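PDB 3ELE: amino Transferase from Eubacterium rectale, which probably transfers amino groups between amino acids and 2-oxo acids with pyridoxal-5'-phosphate as cofactor, as class I and II aminotransferases do. Local coordinates for residues Y124-I130 and H172-I177; A131-P135 and G364-P368; L148-P152 and A164-R168; F334-A340 and G369-Y375. All coordinates share one frame; numbering follows the deposited sequence.

How the contacts relate
The four contacts illustrate how an aminotransferase chain joins two sheets around a cofactor. Contacts 1 and 3 share the seven-stranded mixed sheet: strand 126-130 lies between strands 173-178 and 147-151, and the two centres are about 9 Å apart. Contact 4 belongs to the antiparallel sheet near the end of the chain, its centre about 26 Å from that of contact 1. Contact 2 bridges them. Residues 131-135 follow directly on strand 126-130, and the loop 364-368 leads into strand 370-374, so the loop that carries Phe134 over the cofactor also packs, through Pro132, against the second sheet. Along the chain contact 3 falls between the two segments of contact 1, whereas contacts 2 and 4 alternate their segments and touch through Phe337.

Contact 1: Y124-I130 and H172-I177; sequences YDEFITI and HTRGVI
Ile128 and Val176 pack side by side on one face of the sheet, Ile128 CB 4.1 Å from Val176 CG2. With CG1 beside the backbone N (chi1 -66°) and the chain extended beyond it, Ile128 also sends CD1 back to Thr173 CG2, 3.8 Å away. On the other face the Phe127 ring leans over the neighbouring strand, its CE1 3.6 Å from Arg174 CB, where Gly175 brings no side chain. Between these layers run four nearly straight backbone bonds, among them Ile177 N to Ile128 O at 2.8 Å and Ile128 N to Gly175 O at 3.0 Å. Toward the edge, the bent chain of Arg174 rests its CG on the Asp125 carboxylate, whose OD2 is bonded by Ser121 N. One water links Glu126 OE1 to Thr173 OG1; Asn170 also bonds both, through ND2 to Glu126 OE1 and through its backbone N to Thr173 OG1. Such parallel neighbours are characteristic of the central sheet of fold type I PLP enzymes.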
loop_
_atom_site.group_PDB
_atom_site.type_symbol
_atom_site.label_atom_id
_atom_site.label_comp_id
_atom_site.label_asym_id
_atom_site.label_seq_id
_atom_site.Cartn_x
_atom_site.Cartn_y
_atom_site.Cartn_z
ATOM N N TYR A 124 5.406 19.626 -15.240
ATOM C CA TYR A 124 6.757 20.150 -15.295
ATOM C C TYR A 124 7.490 20.229 -13.956
ATOM O O TYR A 124 8.645 20.638 -13.939
ATOM C CB TYR A 124 6.774 21.471 -16.044
ATOM C CG TYR A 124 6.255 21.357 -17.459
ATOM C CD1 TYR A 124 6.853 20.471 -18.360
ATOM C CD2 TYR A 124 5.201 22.163 -17.919
ATOM C CE1 TYR A 124 6.412 20.354 -19.674
ATOM C CE2 TYR A 124 4.744 22.068 -19.259
ATOM C CZ TYR A 124 5.358 21.147 -20.132
ATOM O OH TYR A 124 4.943 21.031 -21.438
ATOM N N ASP A 125 6.841 19.804 -12.866
ATOM C CA ASP A 125 7.473 19.729 -11.536
ATOM C C ASP A 125 8.697 18.832 -11.551
ATOM O O ASP A 125 8.669 17.749 -12.158
ATOM C CB ASP A 125 6.494 19.184 -10.485
ATOM C CG ASP A 125 5.439 20.190 -10.098
ATOM O OD1 ASP A 125 5.461 21.344 -10.596
ATOM O OD2 ASP A 125 4.587 19.838 -9.285
ATOM N N GLU A 126 9.763 19.290 -10.895
ATOM C CA GLU A 126 11.017 18.539 -10.813
ATOM C C GLU A 126 11.380 18.201 -9.382
ATOM O O GLU A 126 11.181 19.024 -8.476
ATOM C CB GLU A 126 12.138 19.351 -11.440
ATOM C CG GLU A 126 11.969 19.561 -12.959
ATOM C CD GLU A 126 12.956 20.567 -13.588
ATOM O OE1 GLU A 126 13.795 21.165 -12.883
ATOM O OE2 GLU A 126 12.859 20.783 -14.812
ATOM N N PHE A 127 11.872 16.967 -9.175
ATOM C CA PHE A 127 12.452 16.545 -7.907
ATOM C C PHE A 127 13.910 16.188 -8.193
ATOM O O PHE A 127 14.209 15.485 -9.174
ATOM C CB PHE A 127 11.683 15.388 -7.264
ATOM C CG PHE A 127 10.320 15.783 -6.804
ATOM C CD1 PHE A 127 10.124 16.317 -5.518
ATOM C CD2 PHE A 127 9.221 15.667 -7.663
ATOM C CE1 PHE A 127 8.827 16.726 -5.088
ATOM C CE2 PHE A 127 7.934 16.056 -7.244
ATOM C CZ PHE A 127 7.729 16.573 -5.950
ATOM N N ILE A 128 14.806 16.693 -7.340
ATOM C CA ILE A 128 16.236 16.544 -7.490
ATOM C C ILE A 128 16.734 15.409 -6.612
ATOM O O ILE A 128 16.384 15.333 -5.426
ATOM C CB ILE A 128 17.002 17.833 -7.106
ATOM C CG1 ILE A 128 16.691 18.980 -8.069
ATOM C CG2 ILE A 128 18.526 17.631 -7.134
ATOM C CD1 ILE A 128 17.390 20.246 -7.669
ATOM N N THR A 129 17.550 14.543 -7.207
ATOM C CA THR A 129 18.227 13.432 -6.476
ATOM C C THR A 129 19.730 13.728 -6.615
ATOM O O THR A 129 20.155 14.380 -7.598
ATOM C CB THR A 129 17.813 12.051 -6.993
ATOM O OG1 THR A 129 18.367 11.020 -6.150
ATOM C CG2 THR A 129 18.265 11.818 -8.427
ATOM N N ILE A 130 20.502 13.344 -5.595
ATOM C CA ILE A 130 21.951 13.562 -5.547
ATOM C C ILE A 130 22.581 12.201 -5.831
ATOM O O ILE A 130 22.394 11.263 -5.049
ATOM C CB ILE A 130 22.428 14.108 -4.156
ATOM C CG1 ILE A 130 21.583 15.305 -3.693
ATOM C CG2 ILE A 130 23.912 14.533 -4.196
ATOM C CD1 ILE A 130 21.622 16.474 -4.621
ATOM N N HIS A 172 10.714 25.256 -11.352
ATOM C CA HIS A 172 9.977 23.980 -11.349
ATOM C C HIS A 172 10.371 23.001 -10.226
ATOM O O HIS A 172 9.690 22.003 -10.025
ATOM C CB HIS A 172 10.094 23.282 -12.702
ATOM C CG HIS A 172 9.556 24.095 -13.841
ATOM N ND1 HIS A 172 8.207 24.222 -14.091
ATOM C CD2 HIS A 172 10.184 24.847 -14.777
ATOM C CE1 HIS A 172 8.026 25.009 -15.138
ATOM N NE2 HIS A 172 9.211 25.394 -15.581
ATOM N N THR A 173 11.438 23.317 -9.489
ATOM C CA THR A 173 11.967 22.475 -8.417
ATOM C C THR A 173 11.042 22.479 -7.187
ATOM O O THR A 173 10.921 23.507 -6.510
ATOM C CB THR A 173 13.385 22.939 -7.968
ATOM O OG1 THR A 173 14.244 23.074 -9.109
ATOM C CG2 THR A 173 13.991 21.917 -7.000
ATOM N N ARG A 174 10.413 21.323 -6.938
ATOM C CA ARG A 174 9.505 21.121 -5.807
ATOM C C ARG A 174 10.195 20.571 -4.579
ATOM O O ARG A 174 9.769 20.840 -3.459
ATOM C CB ARG A 174 8.359 20.172 -6.196
ATOM C CG ARG A 174 7.598 20.541 -7.477
ATOM C CD ARG A 174 7.200 22.011 -7.590
ATOM N NE ARG A 174 6.832 22.576 -6.297
ATOM C CZ ARG A 174 5.696 22.366 -5.630
ATOM N NH1 ARG A 174 4.704 21.626 -6.132
ATOM N NH2 ARG A 174 5.549 22.951 -4.438
ATOM N N GLY A 175 11.255 19.786 -4.790
ATOM C CA GLY A 175 12.001 19.221 -3.691
ATOM C C GLY A 175 13.323 18.571 -4.015
ATOM O O GLY A 175 13.648 18.331 -5.172
ATOM N N VAL A 176 14.097 18.336 -2.965
ATOM C CA VAL A 176 15.404 17.664 -3.050
ATOM C C VAL A 176 15.327 16.440 -2.169
ATOM O O VAL A 176 15.011 16.540 -0.989
ATOM C CB VAL A 176 16.580 18.580 -2.641
ATOM C CG1 VAL A 176 17.892 17.822 -2.765
ATOM C CG2 VAL A 176 16.572 19.827 -3.544
ATOM N N ILE A 177 15.567 15.280 -2.771
ATOM C CA ILE A 177 15.551 13.998 -2.082
ATOM C C ILE A 177 16.960 13.761 -1.537
ATOM O O ILE A 177 17.954 13.934 -2.276
ATOM C CB ILE A 177 15.212 12.797 -3.047
ATOM C CG1 ILE A 177 13.910 13.019 -3.830
ATOM C CG2 ILE A 177 15.124 11.497 -2.261
ATOM C CD1 ILE A 177 13.842 12.237 -5.146
HETATM O O HOH W 1 5.978 22.975 -12.818
HETATM O O HOH W 2 15.184 20.947 -10.448
HETATM O O HOH W 3 19.034 11.807 -3.602
#

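Contact 2: A131-P135 and G364-P368; sequences APYFP and GFGCP. With PLP (pyridoxal-5'-phosphate), chain E.
Pro135 lies over one face of the Phe365 ring, its CG 4.0 Å above the ring plane and displaced toward the rim. The same ring turns its edge to a carbonyl: Phe365 CD2 is 3.2 Å from Tyr133 O. The backbones are joined by Tyr133 N donating to Phe365 O over 2.8 Å, in the carbonyl plane and on a lone pair. Pro132, preceded by a cis peptide bond, adds its CB against Cys367 CB at 4.1 Å. The Tyr133 ring, with chi1 at 72°, comes obliquely to this bonded carbonyl, bringing CD1 to 3.1 Å from Phe365 O, while its hydroxyl lies against Glu150 OE2, probably as a hydrogen bond. Gly366 turns with a positive phi of 93° close beside Ala131 and the tyrosine ring. From the same loop as Tyr133, Phe134 points away from 364-368: CG is anti to the backbone N (chi1 -176°), and one face of its ring meets the cofactor, with PLP C3 4.0 Å above the plane and over its centre. An aromatic residue lying over the pyridine ring is a hallmark of the PLP site in fold type I aminotransferases.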
loop_
_atom_site.group_PDB
_atom_site.type_symbol
_atom_site.label_atom_id
_atom_site.label_comp_id
_atom_site.label_asym_id
_atom_site.label_seq_id
_atom_site.Cartn_x
_atom_site.Cartn_y
_atom_site.Cartn_z
ATOM N N ALA A 131 23.299 12.095 -6.951
ATOM C CA ALA A 131 23.968 10.855 -7.348
ATOM C C ALA A 131 25.151 10.540 -6.396
ATOM O O ALA A 131 25.733 11.461 -5.848
ATOM C CB ALA A 131 24.458 10.918 -8.790
ATOM N N PRO A 132 25.452 9.244 -6.136
ATOM C CA PRO A 132 24.737 8.077 -6.639
ATOM C C PRO A 132 23.435 7.904 -5.872
ATOM O O PRO A 132 23.393 8.200 -4.669
ATOM C CB PRO A 132 25.698 6.937 -6.366
ATOM C CG PRO A 132 26.417 7.364 -5.126
ATOM C CD PRO A 132 26.567 8.846 -5.250
ATOM N N TYR A 133 22.392 7.423 -6.551
ATOM C CA TYR A 133 21.061 7.335 -5.934
ATOM C C TYR A 133 20.283 6.047 -6.227
ATOM O O TYR A 133 20.579 5.328 -7.179
ATOM C CB TYR A 133 20.241 8.570 -6.351
ATOM C CG TYR A 133 19.795 8.551 -7.796
ATOM C CD1 TYR A 133 20.659 8.912 -8.826
ATOM C CD2 TYR A 133 18.499 8.140 -8.134
ATOM C CE1 TYR A 133 20.258 8.837 -10.163
ATOM C CE2 TYR A 133 18.081 8.063 -9.449
ATOM C CZ TYR A 133 18.951 8.425 -10.465
ATOM O OH TYR A 133 18.480 8.350 -11.746
ATOM N N PHE A 134 19.294 5.792 -5.370
ATOM C CA PHE A 134 18.351 4.674 -5.466
ATOM C C PHE A 134 17.477 4.874 -6.730
ATOM O O PHE A 134 16.608 5.761 -6.733
ATOM C CB PHE A 134 17.510 4.671 -4.187
ATOM C CG PHE A 134 16.544 3.529 -4.054
ATOM C CD1 PHE A 134 16.959 2.208 -4.222
ATOM C CD2 PHE A 134 15.236 3.771 -3.615
ATOM C CE1 PHE A 134 16.050 1.151 -4.043
ATOM C CE2 PHE A 134 14.329 2.719 -3.427
ATOM C CZ PHE A 134 14.736 1.410 -3.652
ATOM N N PRO A 135 17.682 4.052 -7.794
ATOM C CA PRO A 135 16.976 4.296 -9.067
ATOM C C PRO A 135 15.452 4.304 -9.038
ATOM O O PRO A 135 14.842 4.960 -9.882
ATOM C CB PRO A 135 17.485 3.169 -9.988
ATOM C CG PRO A 135 18.748 2.693 -9.345
ATOM C CD PRO A 135 18.542 2.849 -7.894
ATOM N N GLY A 364 23.569 2.830 -13.424
ATOM C CA GLY A 364 22.137 2.949 -13.127
ATOM C C GLY A 364 21.819 3.766 -11.881
ATOM O O GLY A 364 20.731 4.325 -11.786
ATOM N N PHE A 365 22.759 3.818 -10.930
ATOM C CA PHE A 365 22.660 4.687 -9.746
ATOM C C PHE A 365 23.115 6.132 -10.059
ATOM O O PHE A 365 23.043 6.994 -9.201
ATOM C CB PHE A 365 23.455 4.123 -8.557
ATOM C CG PHE A 365 23.014 2.744 -8.113
ATOM C CD1 PHE A 365 23.544 1.605 -8.706
ATOM C CD2 PHE A 365 22.103 2.573 -7.066
ATOM C CE1 PHE A 365 23.134 0.316 -8.296
ATOM C CE2 PHE A 365 21.689 1.301 -6.653
ATOM C CZ PHE A 365 22.214 0.163 -7.276
ATOM N N GLY A 366 23.564 6.392 -11.285
ATOM C CA GLY A 366 24.052 7.690 -11.717
ATOM C C GLY A 366 25.550 7.836 -11.561
ATOM O O GLY A 366 26.024 8.955 -11.601
ATOM N N CYS A 367 26.289 6.721 -11.431
ATOM C CA CYS A 367 27.761 6.730 -11.232
ATOM C C CYS A 367 28.606 5.758 -12.079
ATOM O O CYS A 367 29.005 4.691 -11.585
ATOM C CB CYS A 367 28.084 6.546 -9.738
ATOM S SG CYS A 367 28.805 7.940 -9.038
ATOM N N PRO A 368 28.895 6.125 -13.353
ATOM C CA PRO A 368 29.793 5.310 -14.169
ATOM C C PRO A 368 31.218 5.234 -13.573
ATOM O O PRO A 368 31.688 6.189 -12.926
ATOM C CB PRO A 368 29.826 6.045 -15.523
ATOM C CG PRO A 368 28.652 6.958 -15.526
ATOM C CD PRO A 368 28.380 7.292 -14.105
HETATM N N1 PLP E . 15.029 3.930 0.234
HETATM C C2 PLP E . 16.276 3.338 0.021
HETATM C C2A PLP E . 17.468 4.211 -0.207
HETATM C C3 PLP E . 16.412 1.935 0.052
HETATM O O3 PLP E . 17.639 1.346 -0.138
HETATM C C4 PLP E . 15.280 1.113 0.258
HETATM C C4A PLP E . 15.424 -0.338 -0.165
HETATM O O4A PLP E . 15.211 -0.663 -1.334
HETATM C C5 PLP E . 14.016 1.743 0.474
HETATM C C6 PLP E . 13.902 3.155 0.456
HETATM C C5A PLP E . 12.733 0.963 0.673
HETATM O O4P PLP E . 12.442 0.693 2.008
HETATM P P PLP E . 11.027 -0.008 2.331
HETATM O O1P PLP E . 10.504 0.490 3.647
HETATM O O2P PLP E . 11.237 -1.486 2.487
HETATM O O3P PLP E . 10.016 0.245 1.260
#

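Contact 3: L148-P152 and A164-R168; sequences LVEVP and ALEER
In the beta-alpha-beta crossover that leaves strand 147-151, the connecting helix 162-167 is tied to the strand where Arg168 meets Pro152. Pro152 points the CD side of its ring at one face of the guanidinium, CD standing 3.3 Å above the plane and over its centre, with Arg168 CZ 3.4 Å from that carbon. The arginine chain runs extended from CG to NE (chi2 162°), and this straight reach carries the group along the strand, past Val149 and Val151, to Pro152. Its CB passes Val149 CG1 at 3.9 Å, and its CD lies 4.0 Å from Val151 CA. Rotation of the guanidinium is restrained from its own side: Arg168 NH1 donates to Ala164 O over 3.1 Å, with the acceptor in the guanidinium plane. The backbone Arg168 N reaches the same oxygen from the opposite face of the carbonyl plane, so one oxygen receives both donors. The crossover passes over strand 126-130 before the chain enters strand 173-178, two places away in the sheet and parallel to 147-151. Deeper in, Val151 divides its two methyls between neighbouring helix residues: CG1 touches Ala164 CB at 3.7 Å, and CG2 touches Leu165 CD1 at 3.8 Å. Leu165 packs further on Ile128 of the adjoining strand 126-130 and on Leu197 and Leu200 of helix 191-208.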
loop_
_atom_site.group_PDB
_atom_site.type_symbol
_atom_site.label_atom_id
_atom_site.label_comp_id
_atom_site.label_asym_id
_atom_site.label_seq_id
_atom_site.Cartn_x
_atom_site.Cartn_y
_atom_site.Cartn_z
ATOM N N LEU A 148 12.516 13.668 -12.706
ATOM C CA LEU A 148 13.678 13.539 -11.854
ATOM C C LEU A 148 14.854 14.277 -12.493
ATOM O O LEU A 148 15.062 14.192 -13.705
ATOM C CB LEU A 148 14.018 12.077 -11.651
ATOM C CG LEU A 148 15.092 11.791 -10.606
ATOM C CD1 LEU A 148 14.563 12.139 -9.201
ATOM C CD2 LEU A 148 15.503 10.343 -10.694
ATOM N N VAL A 149 15.589 15.014 -11.669
ATOM C CA VAL A 149 16.787 15.763 -12.074
ATOM C C VAL A 149 17.924 15.220 -11.205
ATOM O O VAL A 149 17.813 15.224 -9.993
ATOM C CB VAL A 149 16.556 17.268 -11.858
ATOM C CG1 VAL A 149 17.836 18.091 -12.094
ATOM C CG2 VAL A 149 15.478 17.714 -12.774
ATOM N N GLU A 150 18.985 14.713 -11.833
ATOM C CA GLU A 150 20.138 14.151 -11.136
ATOM C C GLU A 150 21.240 15.164 -10.959
ATOM O O GLU A 150 21.631 15.798 -11.937
ATOM C CB GLU A 150 20.749 12.991 -11.930
ATOM C CG GLU A 150 19.815 11.833 -12.162
ATOM C CD GLU A 150 20.443 10.680 -12.946
ATOM O OE1 GLU A 150 21.675 10.654 -13.156
ATOM O OE2 GLU A 150 19.680 9.762 -13.310
ATOM N N VAL A 151 21.750 15.292 -9.725
ATOM C CA VAL A 151 22.948 16.092 -9.477
ATOM C C VAL A 151 24.135 15.115 -9.615
ATOM O O VAL A 151 24.124 14.043 -8.961
ATOM C CB VAL A 151 22.957 16.782 -8.115
ATOM C CG1 VAL A 151 24.276 17.559 -7.925
ATOM C CG2 VAL A 151 21.765 17.712 -7.990
ATOM N N PRO A 152 25.129 15.430 -10.495
ATOM C CA PRO A 152 26.327 14.570 -10.615
ATOM C C PRO A 152 27.053 14.344 -9.281
ATOM O O PRO A 152 27.107 15.248 -8.436
ATOM C CB PRO A 152 27.225 15.330 -11.594
ATOM C CG PRO A 152 26.302 16.141 -12.379
ATOM C CD PRO A 152 25.187 16.543 -11.464
ATOM N N ALA A 164 26.860 22.287 -8.557
ATOM C CA ALA A 164 26.048 21.466 -9.460
ATOM C C ALA A 164 24.586 21.479 -9.000
ATOM O O ALA A 164 23.699 21.697 -9.817
ATOM C CB ALA A 164 26.578 20.007 -9.521
ATOM N N LEU A 165 24.342 21.321 -7.692
ATOM C CA LEU A 165 22.966 21.332 -7.155
ATOM C C LEU A 165 22.281 22.662 -7.415
ATOM O O LEU A 165 21.195 22.665 -7.978
ATOM C CB LEU A 165 22.893 20.996 -5.658
ATOM C CG LEU A 165 21.539 21.142 -4.928
ATOM C CD1 LEU A 165 20.375 20.438 -5.676
ATOM C CD2 LEU A 165 21.667 20.653 -3.490
ATOM N N GLU A 166 22.926 23.763 -7.013
ATOM C CA GLU A 166 22.382 25.115 -7.186
ATOM C C GLU A 166 22.020 25.432 -8.641
ATOM O O GLU A 166 21.004 26.080 -8.906
ATOM C CB GLU A 166 23.365 26.170 -6.647
ATOM C CG GLU A 166 22.800 27.595 -6.702
ATOM C CD GLU A 166 23.599 28.637 -5.948
ATOM O OE1 GLU A 166 24.661 28.324 -5.373
ATOM O OE2 GLU A 166 23.137 29.796 -5.939
ATOM N N GLU A 167 22.872 24.983 -9.562
ATOM C CA GLU A 167 22.685 25.166 -11.009
ATOM C C GLU A 167 21.442 24.420 -11.540
ATOM O O GLU A 167 20.813 24.879 -12.489
ATOM C CB GLU A 167 23.962 24.726 -11.748
ATOM C CG GLU A 167 24.035 25.066 -13.228
ATOM C CD GLU A 167 25.292 24.515 -13.930
ATOM O OE1 GLU A 167 26.212 23.965 -13.267
ATOM O OE2 GLU A 167 25.351 24.640 -15.175
ATOM N N ARG A 168 21.079 23.299 -10.910
ATOM C CA ARG A 168 19.883 22.497 -11.300
ATOM C C ARG A 168 18.578 22.882 -10.580
ATOM O O ARG A 168 17.534 22.290 -10.855
ATOM C CB ARG A 168 20.181 21.008 -11.125
ATOM C CG ARG A 168 21.182 20.517 -12.144
ATOM C CD ARG A 168 21.817 19.228 -11.765
ATOM N NE ARG A 168 22.694 18.737 -12.836
ATOM C CZ ARG A 168 23.902 19.221 -13.140
ATOM N NH1 ARG A 168 24.443 20.243 -12.477
ATOM N NH2 ARG A 168 24.587 18.667 -14.141
#

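Contact 4: F334-A340 and G369-Y375; sequences FYMFVKA and GWVRISY
Gly369 O is gripped from opposite faces of its carbonyl plane, by Ala340 N at 2.8 Å and by Lys339 NZ at 2.9 Å. On its way there the lysine passes over the indole, Lys339 CB standing 4.1 Å from the centroid of the Trp370 six-membered ring and almost on its normal. Trp370 in turn meets Phe337: the planes are only 13° apart but slid so far that the rings barely overlap, and Phe337 CD2 touches Trp370 CE3 at 3.5 Å. Paired backbone bonds at Val338 with Val371 and at Met336 with Ile373 join the antiparallel strands. Val338 CG2 adds an apolar touch to Ile373 CD1 at 3.7 Å on the face that carries Met336 and Val371. Arg372 lies alongside Tyr335 and points the same way, its guanidinium turned just 12° from the ring, with Tyr335 CE1 3.4 Å above its plane and toward its rim. Ser41 O and Asn183 OD1 bind the guanidinium, and Tyr220 bonds the Tyr335 hydroxyl. Packed on a ring and bonded at both terminal nitrogens, Arg372 is held in a fixed orientation near the cofactor, consistent with the arginine that receives the substrate carboxylate in related aminotransferases.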
loop_
_atom_site.group_PDB
_atom_site.type_symbol
_atom_site.label_atom_id
_atom_site.label_comp_id
_atom_site.label_asym_id
_atom_site.label_seq_id
_atom_site.Cartn_x
_atom_site.Cartn_y
_atom_site.Cartn_z
ATOM N N PHE A 334 24.490 -0.620 4.162
ATOM C CA PHE A 334 25.242 -1.888 3.984
ATOM C C PHE A 334 25.689 -2.161 2.542
ATOM O O PHE A 334 25.675 -3.298 2.059
ATOM C CB PHE A 334 24.561 -3.078 4.685
ATOM C CG PHE A 334 23.067 -3.200 4.451
ATOM C CD1 PHE A 334 22.532 -3.306 3.159
ATOM C CD2 PHE A 334 22.196 -3.338 5.547
ATOM C CE1 PHE A 334 21.148 -3.478 2.964
ATOM C CE2 PHE A 334 20.813 -3.523 5.360
ATOM C CZ PHE A 334 20.288 -3.586 4.076
ATOM N N TYR A 335 26.145 -1.083 1.894
ATOM C CA TYR A 335 26.639 -1.107 0.527
ATOM C C TYR A 335 28.030 -0.474 0.485
ATOM O O TYR A 335 28.241 0.594 1.080
ATOM C CB TYR A 335 25.696 -0.310 -0.355
ATOM C CG TYR A 335 24.257 -0.698 -0.209
ATOM C CD1 TYR A 335 23.775 -1.884 -0.762
ATOM C CD2 TYR A 335 23.373 0.098 0.521
ATOM C CE1 TYR A 335 22.436 -2.259 -0.611
ATOM C CE2 TYR A 335 22.050 -0.262 0.678
ATOM C CZ TYR A 335 21.580 -1.445 0.109
ATOM O OH TYR A 335 20.268 -1.797 0.249
HETATM N N MSE A 336 28.983 -1.131 -0.173
HETATM C CA MSE A 336 30.298 -0.547 -0.363
HETATM C C MSE A 336 30.437 -0.094 -1.819
HETATM O O MSE A 336 30.141 -0.859 -2.753
HETATM C CB MSE A 336 31.400 -1.499 0.030
HETATM C CG MSE A 336 32.772 -0.806 0.078
HETATM SE SE MSE A 336 34.018 -1.844 0.984
HETATM C CE MSE A 336 33.265 -1.700 2.723
ATOM N N PHE A 337 30.914 1.139 -1.987
ATOM C CA PHE A 337 31.087 1.771 -3.295
ATOM C C PHE A 337 32.584 1.654 -3.626
ATOM O O PHE A 337 33.432 2.243 -2.935
ATOM C CB PHE A 337 30.580 3.224 -3.224
ATOM C CG PHE A 337 29.867 3.680 -4.457
ATOM C CD1 PHE A 337 28.729 3.014 -4.891
ATOM C CD2 PHE A 337 30.286 4.816 -5.160
ATOM C CE1 PHE A 337 28.064 3.419 -6.033
ATOM C CE2 PHE A 337 29.602 5.244 -6.287
ATOM C CZ PHE A 337 28.479 4.551 -6.711
ATOM N N VAL A 338 32.892 0.853 -4.658
ATOM C CA VAL A 338 34.270 0.524 -5.067
ATOM C C VAL A 338 34.500 0.997 -6.502
ATOM O O VAL A 338 33.614 0.838 -7.370
ATOM C CB VAL A 338 34.500 -1.000 -4.960
ATOM C CG1 VAL A 338 35.942 -1.416 -5.350
ATOM C CG2 VAL A 338 34.183 -1.490 -3.552
ATOM N N LYS A 339 35.660 1.609 -6.751
ATOM C CA LYS A 339 35.984 2.056 -8.094
ATOM C C LYS A 339 36.309 0.850 -8.997
ATOM O O LYS A 339 37.076 -0.033 -8.602
ATOM C CB LYS A 339 37.128 3.093 -8.142
ATOM C CG LYS A 339 37.129 3.694 -9.549
ATOM C CD LYS A 339 37.814 4.967 -9.854
ATOM C CE LYS A 339 37.224 5.491 -11.232
ATOM N NZ LYS A 339 36.817 4.404 -12.268
ATOM N N ALA A 340 35.710 0.823 -10.193
ATOM C CA ALA A 340 35.982 -0.235 -11.183
ATOM C C ALA A 340 37.434 -0.124 -11.682
ATOM O O ALA A 340 38.023 0.965 -11.658
ATOM C CB ALA A 340 35.021 -0.137 -12.358
ATOM N N GLY A 369 31.880 4.106 -13.810
ATOM C CA GLY A 369 33.221 3.846 -13.296
ATOM C C GLY A 369 33.311 3.244 -11.902
ATOM O O GLY A 369 34.410 2.928 -11.461
ATOM N N TRP A 370 32.170 3.080 -11.222
ATOM C CA TRP A 370 32.089 2.529 -9.862
ATOM C C TRP A 370 31.153 1.341 -9.840
ATOM O O TRP A 370 30.453 1.067 -10.814
ATOM C CB TRP A 370 31.566 3.593 -8.890
ATOM C CG TRP A 370 32.508 4.718 -8.658
ATOM C CD1 TRP A 370 32.776 5.735 -9.514
ATOM C CD2 TRP A 370 33.338 4.937 -7.498
ATOM N NE1 TRP A 370 33.701 6.575 -8.971
ATOM C CE2 TRP A 370 34.055 6.130 -7.727
ATOM C CE3 TRP A 370 33.522 4.254 -6.278
ATOM C CZ2 TRP A 370 34.970 6.668 -6.787
ATOM C CZ3 TRP A 370 34.429 4.780 -5.332
ATOM C CH2 TRP A 370 35.137 5.987 -5.596
ATOM N N VAL A 371 31.198 0.594 -8.743
ATOM C CA VAL A 371 30.296 -0.532 -8.521
ATOM C C VAL A 371 29.815 -0.548 -7.072
ATOM O O VAL A 371 30.468 0.013 -6.192
ATOM C CB VAL A 371 30.951 -1.885 -8.844
ATOM C CG1 VAL A 371 31.369 -1.941 -10.312
ATOM C CG2 VAL A 371 32.147 -2.189 -7.881
ATOM N N ARG A 372 28.672 -1.185 -6.852
ATOM C CA ARG A 372 28.094 -1.356 -5.537
ATOM C C ARG A 372 28.215 -2.832 -5.161
ATOM O O ARG A 372 27.745 -3.714 -5.899
ATOM C CB ARG A 372 26.623 -0.957 -5.510
ATOM C CG ARG A 372 26.054 -1.027 -4.081
ATOM C CD ARG A 372 24.571 -0.904 -4.036
ATOM N NE ARG A 372 23.891 -2.131 -4.433
ATOM C CZ ARG A 372 22.569 -2.331 -4.349
ATOM N NH1 ARG A 372 21.759 -1.393 -3.910
ATOM N NH2 ARG A 372 22.055 -3.490 -4.736
ATOM N N ILE A 373 28.805 -3.071 -3.992
ATOM C CA ILE A 373 28.994 -4.408 -3.416
ATOM C C ILE A 373 28.206 -4.404 -2.088
ATOM O O ILE A 373 28.564 -3.699 -1.154
ATOM C CB ILE A 373 30.508 -4.681 -3.154
ATOM C CG1 ILE A 373 31.349 -4.434 -4.418
ATOM C CG2 ILE A 373 30.714 -6.079 -2.621
ATOM C CD1 ILE A 373 32.822 -4.855 -4.340
ATOM N N SER A 374 27.101 -5.141 -2.024
ATOM C CA SER A 374 26.288 -5.211 -0.808
ATOM C C SER A 374 26.995 -6.145 0.163
ATOM O O SER A 374 27.550 -7.166 -0.277
ATOM C CB SER A 374 24.883 -5.747 -1.109
ATOM O OG SER A 374 24.242 -4.982 -2.107
ATOM N N TYR A 375 27.016 -5.790 1.453
ATOM C CA TYR A 375 27.640 -6.659 2.492
ATOM C C TYR A 375 26.676 -7.154 3.570
ATOM O O TYR A 375 27.119 -7.728 4.585
ATOM C CB TYR A 375 28.952 -6.089 3.036
ATOM C CG TYR A 375 28.883 -4.701 3.584
ATOM C CD1 TYR A 375 28.534 -4.478 4.919
ATOM C CD2 TYR A 375 29.200 -3.601 2.794
ATOM C CE1 TYR A 375 28.476 -3.185 5.439
ATOM C CE2 TYR A 375 29.165 -2.296 3.332
ATOM C CZ TYR A 375 28.804 -2.110 4.663
ATOM O OH TYR A 375 28.734 -0.853 5.229
HETATM O O HOH W 4 27.617 0.805 3.643
#